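Local coordinates for BF1531-like N-terminal domain-containing protein (Bacteroides fragilis, PDB 3SLR) that is of unknown function but carries a magnesium-binding, phosphatase-like domain in this N-terminal part and may hydrolyse ester bonds, at residues A[36-47]-A[203-212]; A[225-235]-A[258-268]. One frame throughout, in Å; residues are numbered along the deposited sequence.

Contact 1: A[36-47]-A[203-212]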
loop_
_atom_site.group_PDB
_atom_site.type_symbol
_atom_site.label_atom_id
_atom_site.label_comp_id
_atom_site.label_asym_id
_atom_site.label_seq_id
_atom_site.Cartn_x
_atom_site.Cartn_y
_atom_site.Cartn_z
ATOM N N LEU A 36 -2.084 -17.815 -1.603
ATOM C CA LEU A 36 -2.564 -16.448 -1.421
ATOM C C LEU A 36 -3.665 -16.411 -0.358
ATOM O O LEU A 36 -3.722 -15.494 0.462
ATOM C CB LEU A 36 -3.072 -15.868 -2.744
ATOM C CG LEU A 36 -3.615 -14.433 -2.745
ATOM C CD1 LEU A 36 -2.574 -13.441 -2.249
ATOM C CD2 LEU A 36 -4.109 -14.055 -4.137
ATOM N N ALA A 37 -4.524 -17.424 -0.360
ATOM C CA ALA A 37 -5.560 -17.540 0.675
ATOM C C ALA A 37 -4.955 -17.620 2.073
ATOM O O ALA A 37 -5.373 -16.899 2.991
ATOM C CB ALA A 37 -6.450 -18.745 0.412
ATOM N N THR A 38 -3.970 -18.499 2.234
ATOM C CA THR A 38 -3.280 -18.637 3.508
ATOM C C THR A 38 -2.644 -17.316 3.928
ATOM O O THR A 38 -2.790 -16.873 5.069
ATOM C CB THR A 38 -2.208 -19.727 3.435
ATOM O OG1 THR A 38 -2.839 -20.994 3.224
ATOM C CG2 THR A 38 -1.419 -19.784 4.730
ATOM N N ALA A 39 -1.949 -16.677 2.992
ATOM C CA ALA A 39 -1.290 -15.405 3.269
ATOM C C ALA A 39 -2.272 -14.325 3.696
ATOM O O ALA A 39 -2.039 -13.618 4.668
ATOM C CB ALA A 39 -0.488 -14.947 2.056
ATOM N N ILE A 40 -3.376 -14.189 2.973
ATOM C CA ILE A 40 -4.400 -13.210 3.355
ATOM C C ILE A 40 -4.997 -13.487 4.739
ATOM O O ILE A 40 -5.189 -12.569 5.551
ATOM C CB ILE A 40 -5.533 -13.142 2.313
ATOM C CG1 ILE A 40 -5.010 -12.448 1.052
ATOM C CG2 ILE A 40 -6.751 -12.397 2.890
ATOM C CD1 ILE A 40 -5.927 -12.536 -0.147
ATOM N N LYS A 41 -5.292 -14.754 5.005
ATOM C CA LYS A 41 -5.899 -15.131 6.275
ATOM C C LYS A 41 -4.941 -14.843 7.437
ATOM O O LYS A 41 -5.325 -14.230 8.436
ATOM C CB LYS A 41 -6.319 -16.602 6.239
ATOM C CG LYS A 41 -6.999 -17.079 7.517
ATOM C CD LYS A 41 -7.594 -18.472 7.312
ATOM C CE LYS A 41 -8.340 -18.936 8.552
ATOM N NZ LYS A 41 -7.446 -18.933 9.741
ATOM N N GLY A 42 -3.690 -15.267 7.291
ATOM C CA GLY A 42 -2.676 -15.017 8.301
ATOM C C GLY A 42 -2.368 -13.537 8.501
ATOM O O GLY A 42 -2.204 -13.075 9.631
ATOM N N GLU A 43 -2.273 -12.791 7.402
ATOM C CA GLU A 43 -2.050 -11.350 7.482
ATOM C C GLU A 43 -3.193 -10.682 8.254
ATOM O O GLU A 43 -2.962 -9.821 9.103
ATOM C CB GLU A 43 -1.921 -10.750 6.075
ATOM C CG GLU A 43 -1.579 -9.268 6.057
ATOM C CD GLU A 43 -0.084 -9.000 6.085
ATOM O OE1 GLU A 43 0.660 -9.661 5.327
ATOM O OE2 GLU A 43 0.347 -8.112 6.850
ATOM N N GLY A 44 -4.424 -11.102 7.973
ATOM C CA GLY A 44 -5.582 -10.534 8.634
ATOM C C GLY A 44 -5.547 -10.785 10.136
ATOM O O GLY A 44 -5.853 -9.899 10.935
ATOM N N ILE A 45 -5.146 -11.991 10.516
ATOM C CA ILE A 45 -5.058 -12.349 11.932
ATOM C C ILE A 45 -4.022 -11.480 12.642
ATOM O O ILE A 45 -4.249 -10.994 13.750
ATOM C CB ILE A 45 -4.726 -13.843 12.102
ATOM C CG1 ILE A 45 -5.906 -14.694 11.634
ATOM C CG2 ILE A 45 -4.360 -14.160 13.543
ATOM C CD1 ILE A 45 -5.627 -16.167 11.615
ATOM N N LEU A 46 -2.887 -11.267 11.991
ATOM C CA LEU A 46 -1.854 -10.399 12.531
ATOM C C LEU A 46 -2.299 -8.943 12.577
ATOM O O LEU A 46 -1.687 -8.128 13.269
ATOM C CB LEU A 46 -0.562 -10.547 11.729
ATOM C CG LEU A 46 0.122 -11.902 11.897
ATOM C CD1 LEU A 46 1.276 -12.023 10.921
ATOM C CD2 LEU A 46 0.609 -12.102 13.326
ATOM N N ARG A 47 -3.372 -8.620 11.855
ATOM C CA ARG A 47 -3.950 -7.272 11.891
ATOM C C ARG A 47 -5.199 -7.255 12.788
ATOM O O ARG A 47 -6.014 -6.331 12.726
ATOM C CB ARG A 47 -4.314 -6.797 10.478
ATOM C CG ARG A 47 -4.121 -5.303 10.217
ATOM C CD ARG A 47 -2.656 -4.923 10.105
ATOM N NE ARG A 47 -2.003 -5.487 8.917
ATOM C CZ ARG A 47 -2.032 -4.944 7.704
ATOM N NH1 ARG A 47 -2.695 -3.812 7.490
ATOM N NH2 ARG A 47 -1.404 -5.547 6.693
ATOM N N LEU A 203 4.257 -12.967 -2.256
ATOM C CA LEU A 203 3.011 -13.302 -1.563
ATOM C C LEU A 203 2.700 -12.416 -0.347
ATOM O O LEU A 203 1.599 -11.883 -0.248
ATOM C CB LEU A 203 2.955 -14.791 -1.187
ATOM C CG LEU A 203 2.556 -15.780 -2.284
ATOM C CD1 LEU A 203 2.969 -17.191 -1.887
ATOM C CD2 LEU A 203 1.054 -15.708 -2.563
ATOM N N PRO A 204 3.670 -12.232 0.568
ATOM C CA PRO A 204 3.394 -11.390 1.743
ATOM C C PRO A 204 3.217 -9.916 1.395
ATOM O O PRO A 204 2.577 -9.190 2.151
ATOM C CB PRO A 204 4.650 -11.543 2.605
ATOM C CG PRO A 204 5.429 -12.645 2.023
ATOM C CD PRO A 204 5.010 -12.838 0.612
ATOM N N ILE A 205 3.808 -9.463 0.290
ATOM C CA ILE A 205 3.585 -8.096 -0.151
ATOM C C ILE A 205 2.129 -7.905 -0.549
ATOM O O ILE A 205 1.489 -6.945 -0.143
ATOM C CB ILE A 205 4.492 -7.713 -1.340
ATOM C CG1 ILE A 205 5.958 -7.692 -0.889
ATOM C CG2 ILE A 205 4.058 -6.375 -1.908
ATOM C CD1 ILE A 205 6.974 -7.597 -2.039
ATOM N N ILE A 206 1.599 -8.834 -1.332
ATOM C CA ILE A 206 0.217 -8.732 -1.768
ATOM C C ILE A 206 -0.783 -8.924 -0.608
ATOM O O ILE A 206 -1.784 -8.212 -0.532
ATOM C CB ILE A 206 -0.091 -9.700 -2.938
ATOM C CG1 ILE A 206 0.798 -9.377 -4.145
ATOM C CG2 ILE A 206 -1.568 -9.640 -3.307
ATOM C CD1 ILE A 206 1.006 -7.896 -4.369
ATOM N N SER A 207 -0.516 -9.853 0.302
ATOM C CA SER A 207 -1.430 -10.030 1.428
ATOM C C SER A 207 -1.462 -8.771 2.291
ATOM O O SER A 207 -2.523 -8.352 2.754
ATOM C CB SER A 207 -1.096 -11.279 2.270
ATOM O OG SER A 207 0.240 -11.273 2.749
ATOM N N SER A 208 -0.303 -8.162 2.500
ATOM C CA SER A 208 -0.242 -6.979 3.348
ATOM C C SER A 208 -1.042 -5.844 2.707
ATOM O O SER A 208 -1.825 -5.176 3.368
ATOM C CB SER A 208 1.211 -6.573 3.611
ATOM O OG SER A 208 1.268 -5.469 4.495
ATOM N N ARG A 209 -0.849 -5.642 1.412
ATOM C CA ARG A 209 -1.564 -4.597 0.678
ATOM C C ARG A 209 -3.063 -4.865 0.569
ATOM O O ARG A 209 -3.860 -3.933 0.414
ATOM C CB ARG A 209 -0.959 -4.425 -0.721
ATOM C CG ARG A 209 0.451 -3.814 -0.714
ATOM C CD ARG A 209 0.429 -2.344 -0.320
ATOM N NE ARG A 209 -0.390 -1.568 -1.249
ATOM C CZ ARG A 209 0.085 -0.752 -2.186
ATOM N NH1 ARG A 209 1.400 -0.562 -2.322
ATOM N NH2 ARG A 209 -0.763 -0.110 -2.985
ATOM N N THR A 210 -3.450 -6.139 0.631
ATOM C CA THR A 210 -4.866 -6.501 0.599
ATOM C C THR A 210 -5.493 -6.206 1.955
ATOM O O THR A 210 -6.561 -5.605 2.043
ATOM C CB THR A 210 -5.045 -7.979 0.237
ATOM O OG1 THR A 210 -4.418 -8.211 -1.027
ATOM C CG2 THR A 210 -6.515 -8.358 0.144
ATOM N N ILE A 211 -4.809 -6.619 3.008
ATOM C CA ILE A 211 -5.323 -6.377 4.352
ATOM C C ILE A 211 -5.315 -4.879 4.687
ATOM O O ILE A 211 -6.186 -4.417 5.423
ATOM C CB ILE A 211 -4.592 -7.212 5.429
ATOM C CG1 ILE A 211 -4.846 -8.718 5.226
ATOM C CG2 ILE A 211 -5.027 -6.777 6.844
ATOM C CD1 ILE A 211 -6.337 -9.145 5.230
ATOM N N ASP A 212 -4.366 -4.113 4.132
ATOM C CA ASP A 212 -4.343 -2.669 4.375
ATOM C C ASP A 212 -5.696 -2.082 3.985
ATOM O O ASP A 212 -6.210 -1.178 4.651
ATOM C CB ASP A 212 -3.269 -1.942 3.536
ATOM C CG ASP A 212 -1.838 -2.257 3.964
ATOM O OD1 ASP A 212 -1.606 -2.690 5.115
ATOM O OD2 ASP A 212 -0.928 -2.055 3.123
HETATM O O HOH W 1 2.237 -6.274 6.887
HETATM O O HOH W 2 3.402 -9.069 5.087
#
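Helices 36-46 and 203-212 cross at -52°, the axes of these segments approaching to 8.6 Å, and come closest where I40 lies over S207, with 4.8 Å between the two CA atoms. Both helices belong to the FkbH N-terminal domain, an SGNH-hydrolase-like alpha/beta unit with a five-stranded parallel sheet, and I40 also touches L53 of edge strand 50-55. Small side chains meet at the crossing: A39 CB sits 3.7 Å from S207 CB. Further along, I211 is wedged between E43 and R47. Its CG1 meets E43 CG at 3.4 Å, its CD1 packs on I40 and G44, and its CG2 lies over the centre of one face of the R47 guanidinium. With CG anti to the backbone N (chi1 -175°) and a bend at chi2, the E43 carboxylate turns over S208; its OE2 takes a nearly straight salt-bridge bond from R47 NH2 at 3.1 Å. One water bridges E43 OE2 and S208 OG, and a second donates to both E43 OE1 and P204 O. R47 thus links two acids, which probably favours their charged forms. D212 OD1 offers its anti lone pair to R47 NH1 at 2.8 Å, the donor 20° out of the guanidinium plane.

Contact 2: A[225-235]-A[258-268]. With MG (magnesium ion), chain B; MG (magnesium ion), chain C.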
loop_
_atom_site.group_PDB
_atom_site.type_symbol
_atom_site.label_atom_id
_atom_site.label_comp_id
_atom_site.label_asym_id
_atom_site.label_seq_id
_atom_site.Cartn_x
_atom_site.Cartn_y
_atom_site.Cartn_z
ATOM N N LEU A 225 1.565 11.658 11.045
ATOM C CA LEU A 225 2.982 11.372 10.852
ATOM C C LEU A 225 3.807 12.281 11.775
ATOM O O LEU A 225 3.663 13.500 11.736
ATOM C CB LEU A 225 3.376 11.612 9.386
ATOM C CG LEU A 225 4.864 11.461 9.050
ATOM C CD1 LEU A 225 5.324 10.032 9.305
ATOM C CD2 LEU A 225 5.185 11.865 7.604
ATOM N N ILE A 226 4.649 11.673 12.614
ATOM C CA ILE A 226 5.516 12.405 13.537
ATOM C C ILE A 226 6.942 12.322 13.032
ATOM O O ILE A 226 7.452 11.231 12.777
ATOM C CB ILE A 226 5.468 11.802 14.956
ATOM C CG1 ILE A 226 4.036 11.783 15.464
ATOM C CG2 ILE A 226 6.390 12.587 15.916
ATOM C CD1 ILE A 226 3.848 10.889 16.691
ATOM N N LEU A 227 7.583 13.480 12.893
ATOM C CA LEU A 227 8.904 13.561 12.278
ATOM C C LEU A 227 9.990 14.017 13.241
ATOM O O LEU A 227 9.835 15.009 13.937
ATOM C CB LEU A 227 8.868 14.553 11.114
ATOM C CG LEU A 227 7.901 14.209 9.981
ATOM C CD1 LEU A 227 7.638 15.434 9.106
ATOM C CD2 LEU A 227 8.429 13.035 9.158
ATOM N N ASP A 228 11.104 13.305 13.249
ATOM C CA ASP A 228 12.329 13.859 13.794
ATOM C C ASP A 228 12.827 14.922 12.794
ATOM O O ASP A 228 12.366 14.963 11.659
ATOM C CB ASP A 228 13.349 12.738 13.983
ATOM C CG ASP A 228 14.715 13.254 14.359
ATOM O OD1 ASP A 228 14.840 13.846 15.453
ATOM O OD2 ASP A 228 15.653 13.061 13.560
ATOM N N LEU A 229 13.735 15.797 13.212
ATOM C CA LEU A 229 14.252 16.823 12.307
ATOM C C LEU A 229 15.644 16.473 11.773
ATOM O O LEU A 229 15.803 16.156 10.592
ATOM C CB LEU A 229 14.259 18.198 12.993
ATOM C CG LEU A 229 12.897 18.790 13.382
ATOM C CD1 LEU A 229 13.062 20.119 14.140
ATOM C CD2 LEU A 229 11.986 18.968 12.161
ATOM N N ASP A 230 16.654 16.517 12.636
ATOM C CA ASP A 230 18.035 16.355 12.165
ATOM C C ASP A 230 18.272 15.009 11.474
ATOM O O ASP A 230 18.069 13.944 12.063
ATOM C CB ASP A 230 19.039 16.543 13.308
ATOM C CG ASP A 230 19.116 17.983 13.803
ATOM O OD1 ASP A 230 19.020 18.944 12.993
ATOM O OD2 ASP A 230 19.305 18.159 15.025
ATOM N N ASN A 231 18.720 15.069 10.225
ATOM C CA ASN A 231 19.005 13.877 9.440
ATOM C C ASN A 231 17.769 13.030 9.138
ATOM O O ASN A 231 17.880 11.896 8.689
ATOM C CB ASN A 231 20.125 13.050 10.074
ATOM C CG ASN A 231 21.467 13.761 10.004
ATOM O OD1 ASN A 231 21.834 14.328 8.963
ATOM N ND2 ASN A 231 22.199 13.757 11.113
ATOM N N THR A 232 16.597 13.612 9.365
ATOM C CA THR A 232 15.346 12.976 8.975
ATOM C C THR A 232 14.679 13.784 7.868
ATOM O O THR A 232 14.472 13.257 6.764
ATOM C CB THR A 232 14.405 12.744 10.198
ATOM O OG1 THR A 232 15.048 11.852 11.110
ATOM C CG2 THR A 232 13.097 12.107 9.764
ATOM N N ILE A 233 14.392 15.062 8.119
ATOM C CA ILE A 233 13.856 15.923 7.054
ATOM C C ILE A 233 14.877 16.895 6.432
ATOM O O ILE A 233 14.577 17.568 5.455
ATOM C CB ILE A 233 12.571 16.675 7.466
ATOM C CG1 ILE A 233 12.873 17.777 8.496
ATOM C CG2 ILE A 233 11.526 15.684 7.978
ATOM C CD1 ILE A 233 11.761 18.806 8.625
ATOM N N TRP A 234 16.067 16.982 7.016
ATOM C CA TRP A 234 17.176 17.722 6.407
ATOM C C TRP A 234 18.471 17.034 6.804
ATOM O O TRP A 234 18.513 16.324 7.803
ATOM C CB TRP A 234 17.201 19.213 6.811
ATOM C CG TRP A 234 17.307 19.498 8.310
ATOM C CD1 TRP A 234 18.307 19.102 9.160
ATOM C CD2 TRP A 234 16.386 20.262 9.108
ATOM N NE1 TRP A 234 18.051 19.559 10.440
ATOM C CE2 TRP A 234 16.881 20.275 10.431
ATOM C CE3 TRP A 234 15.182 20.926 8.834
ATOM C CZ2 TRP A 234 16.213 20.926 11.476
ATOM C CZ3 TRP A 234 14.526 21.576 9.868
ATOM C CH2 TRP A 234 15.044 21.574 11.172
ATOM N N GLY A 235 19.520 17.215 6.014
ATOM C CA GLY A 235 20.807 16.644 6.363
ATOM C C GLY A 235 21.519 17.531 7.371
ATOM O O GLY A 235 21.420 18.750 7.312
ATOM N N PHE A 258 16.470 15.039 0.614
ATOM C CA PHE A 258 15.657 15.576 1.698
ATOM C C PHE A 258 14.538 16.450 1.137
ATOM O O PHE A 258 13.423 16.442 1.654
ATOM C CB PHE A 258 16.514 16.328 2.731
ATOM C CG PHE A 258 17.348 15.415 3.600
ATOM C CD1 PHE A 258 16.756 14.669 4.621
ATOM C CD2 PHE A 258 18.716 15.322 3.421
ATOM C CE1 PHE A 258 17.521 13.825 5.415
ATOM C CE2 PHE A 258 19.484 14.479 4.207
ATOM C CZ PHE A 258 18.883 13.734 5.211
ATOM N N THR A 259 14.826 17.174 0.059
ATOM C CA THR A 259 13.810 17.978 -0.621
ATOM C C THR A 259 12.667 17.091 -1.124
ATOM O O THR A 259 11.489 17.400 -0.914
ATOM C CB THR A 259 14.413 18.753 -1.827
ATOM O OG1 THR A 259 15.190 19.843 -1.335
ATOM C CG2 THR A 259 13.314 19.310 -2.727
ATOM N N GLU A 260 13.020 16.003 -1.802
ATOM C CA GLU A 260 12.012 15.107 -2.370
ATOM C C GLU A 260 11.226 14.364 -1.290
ATOM O O GLU A 260 10.040 14.095 -1.451
ATOM C CB GLU A 260 12.646 14.162 -3.394
ATOM C CG GLU A 260 13.252 14.947 -4.563
ATOM C CD GLU A 260 13.958 14.094 -5.597
ATOM O OE1 GLU A 260 14.130 12.878 -5.377
ATOM O OE2 GLU A 260 14.361 14.667 -6.635
ATOM N N PHE A 261 11.897 14.033 -0.190
ATOM C CA PHE A 261 11.230 13.456 0.974
ATOM C C PHE A 261 10.256 14.443 1.620
ATOM O O PHE A 261 9.139 14.066 1.993
ATOM C CB PHE A 261 12.262 12.955 1.997
ATOM C CG PHE A 261 11.646 12.433 3.277
ATOM C CD1 PHE A 261 10.678 11.440 3.243
ATOM C CD2 PHE A 261 12.051 12.920 4.504
ATOM C CE1 PHE A 261 10.117 10.957 4.414
ATOM C CE2 PHE A 261 11.487 12.448 5.683
ATOM C CZ PHE A 261 10.521 11.463 5.635
ATOM N N GLN A 262 10.665 15.703 1.759
ATOM C CA GLN A 262 9.755 16.727 2.290
ATOM C C GLN A 262 8.555 16.920 1.371
ATOM O O GLN A 262 7.461 17.197 1.836
ATOM C CB GLN A 262 10.463 18.067 2.483
ATOM C CG GLN A 262 11.366 18.117 3.690
ATOM C CD GLN A 262 11.849 19.523 3.984
ATOM O OE1 GLN A 262 11.149 20.507 3.713
ATOM N NE2 GLN A 262 13.038 19.622 4.556
ATOM N N GLU A 263 8.759 16.766 0.061
ATOM C CA GLU A 263 7.647 16.884 -0.885
ATOM C C GLU A 263 6.599 15.776 -0.689
ATOM O O GLU A 263 5.407 15.995 -0.890
ATOM C CB GLU A 263 8.172 16.896 -2.328
ATOM C CG GLU A 263 8.934 18.171 -2.639
ATOM C CD GLU A 263 9.726 18.105 -3.937
ATOM O OE1 GLU A 263 9.868 17.000 -4.512
ATOM O OE2 GLU A 263 10.226 19.172 -4.367
ATOM N N TRP A 264 7.061 14.588 -0.324
ATOM C CA TRP A 264 6.173 13.479 0.010
ATOM C C TRP A 264 5.372 13.828 1.272
ATOM O O TRP A 264 4.165 13.605 1.336
ATOM C CB TRP A 264 7.012 12.214 0.226
ATOM C CG TRP A 264 6.232 10.951 0.520
ATOM C CD1 TRP A 264 5.550 10.180 -0.381
ATOM C CD2 TRP A 264 6.089 10.305 1.789
ATOM N NE1 TRP A 264 4.981 9.103 0.256
ATOM C CE2 TRP A 264 5.296 9.155 1.586
ATOM C CE3 TRP A 264 6.548 10.592 3.080
ATOM C CZ2 TRP A 264 4.959 8.286 2.622
ATOM C CZ3 TRP A 264 6.210 9.724 4.110
ATOM C CH2 TRP A 264 5.420 8.587 3.875
ATOM N N VAL A 265 6.049 14.385 2.268
ATOM C CA VAL A 265 5.374 14.764 3.513
ATOM C C VAL A 265 4.315 15.826 3.217
ATOM O O VAL A 265 3.197 15.781 3.745
ATOM C CB VAL A 265 6.371 15.244 4.562
ATOM C CG1 VAL A 265 5.642 15.778 5.820
ATOM C CG2 VAL A 265 7.323 14.100 4.926
ATOM N N LYS A 266 4.674 16.770 2.358
ATOM C CA LYS A 266 3.762 17.825 1.942
ATOM C C LYS A 266 2.488 17.251 1.327
ATOM O O LYS A 266 1.391 17.750 1.587
ATOM C CB LYS A 266 4.464 18.751 0.939
ATOM C CG LYS A 266 3.582 19.879 0.413
ATOM C CD LYS A 266 4.383 20.801 -0.514
ATOM C CE LYS A 266 3.686 22.141 -0.710
ATOM N NZ LYS A 266 2.968 22.206 -2.008
ATOM N N LYS A 267 2.624 16.217 0.497
ATOM C CA LYS A 267 1.438 15.567 -0.065
ATOM C C LYS A 267 0.544 14.947 1.021
ATOM O O LYS A 267 -0.680 15.022 0.938
ATOM C CB LYS A 267 1.810 14.521 -1.119
ATOM C CG LYS A 267 2.261 15.127 -2.448
ATOM C CD LYS A 267 2.531 14.032 -3.493
ATOM C CE LYS A 267 3.796 13.233 -3.174
ATOM N NZ LYS A 267 4.106 12.240 -4.279
ATOM N N LEU A 268 1.154 14.324 2.023
ATOM C CA LEU A 268 0.394 13.781 3.150
ATOM C C LEU A 268 -0.385 14.890 3.865
ATOM O O LEU A 268 -1.584 14.760 4.117
ATOM C CB LEU A 268 1.321 13.066 4.144
ATOM C CG LEU A 268 1.969 11.799 3.601
ATOM C CD1 LEU A 268 3.031 11.293 4.586
ATOM C CD2 LEU A 268 0.918 10.713 3.297
HETATM MG MG MG B . 17.801 12.641 13.944
HETATM MG MG MG C . 16.716 15.201 16.198
HETATM O O HOH W 3 18.542 16.279 17.041
HETATM O O HOH W 4 20.157 11.948 14.102
HETATM O O HOH W 5 18.448 13.901 15.623
HETATM O O HOH W 6 17.199 11.385 15.869
HETATM O O HOH W 7 16.005 14.100 17.961
#
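F258 lies flat against the turn that follows strand 225-227. W234 C stands 3.4 Å above the centre of one ring face, G235 N sits over the same face nearer the rim, and T232 O comes up to the edge at 3.4 Å from F258 CE1. That oxygen also lies 3.3 Å from F261 CE2; it is buried and has no hydrogen-bond partner. The one hydrogen bond across the contact runs from Q262 NE2 to I233 O, 2.7 Å long and 166° at the hydrogen. Q262 is extended beyond CG, and its OE1 is held in turn by the backbone N atoms of V297 and L298, which fixes the amide flip. Further along the helix, L227 CD1 and V265 CG1 meet tip to tip, while L225 CD2 touches L268 CD1 at 3.8 Å and packs against V265 and W264.

The strand belongs to a parallel sheet and runs into a DxDxT sequence in the loop that follows, D228, D230 and T232, consistent with the HAD phosphatase motif; helix 255-270 packs on the strand through L225 and L227. The D228 carboxylate bridges two magnesium ions, OD2 to one at 2.2 Å and OD1 to the other at 2.4 Å. D230 binds the first through its backbone O, and D336 contributes to the metal site. A water on the second magnesium donates to D230 OD2. In the second shell, T232 OG1 donates to the anti lone pair of D228 OD2 and is also bonded to D336 N, so it positions two metal-site residues. The D230 side chain is held separately: W234 NE1 reaches the anti lone pair of D230 OD1 at 2.8 Å, close to the indole plane, and V238 N bonds to the same oxygen.

In the fold
From the N terminus, the chain enters helix 34-46 early in the FkbH-type domain, runs through the rest of the five-stranded sheet, and returns with helix 203-217 to close contact 1 over 155 intervening residues. A short connection then leads straight into strand 224-227, an inner strand of the second, four-stranded sheet. Contact 2 closes a much shorter loop of 22 residues, when helix 255-270 packs on that strand and its metal-binding turn. The two loops are in series, neither nested nor crossed. Their centres are 29 Å apart, on opposite sides of the chain's centre: contact 1 joins two helices within the first domain, contact 2 a helix to the strand and metal-binding turn of the phosphatase-like one.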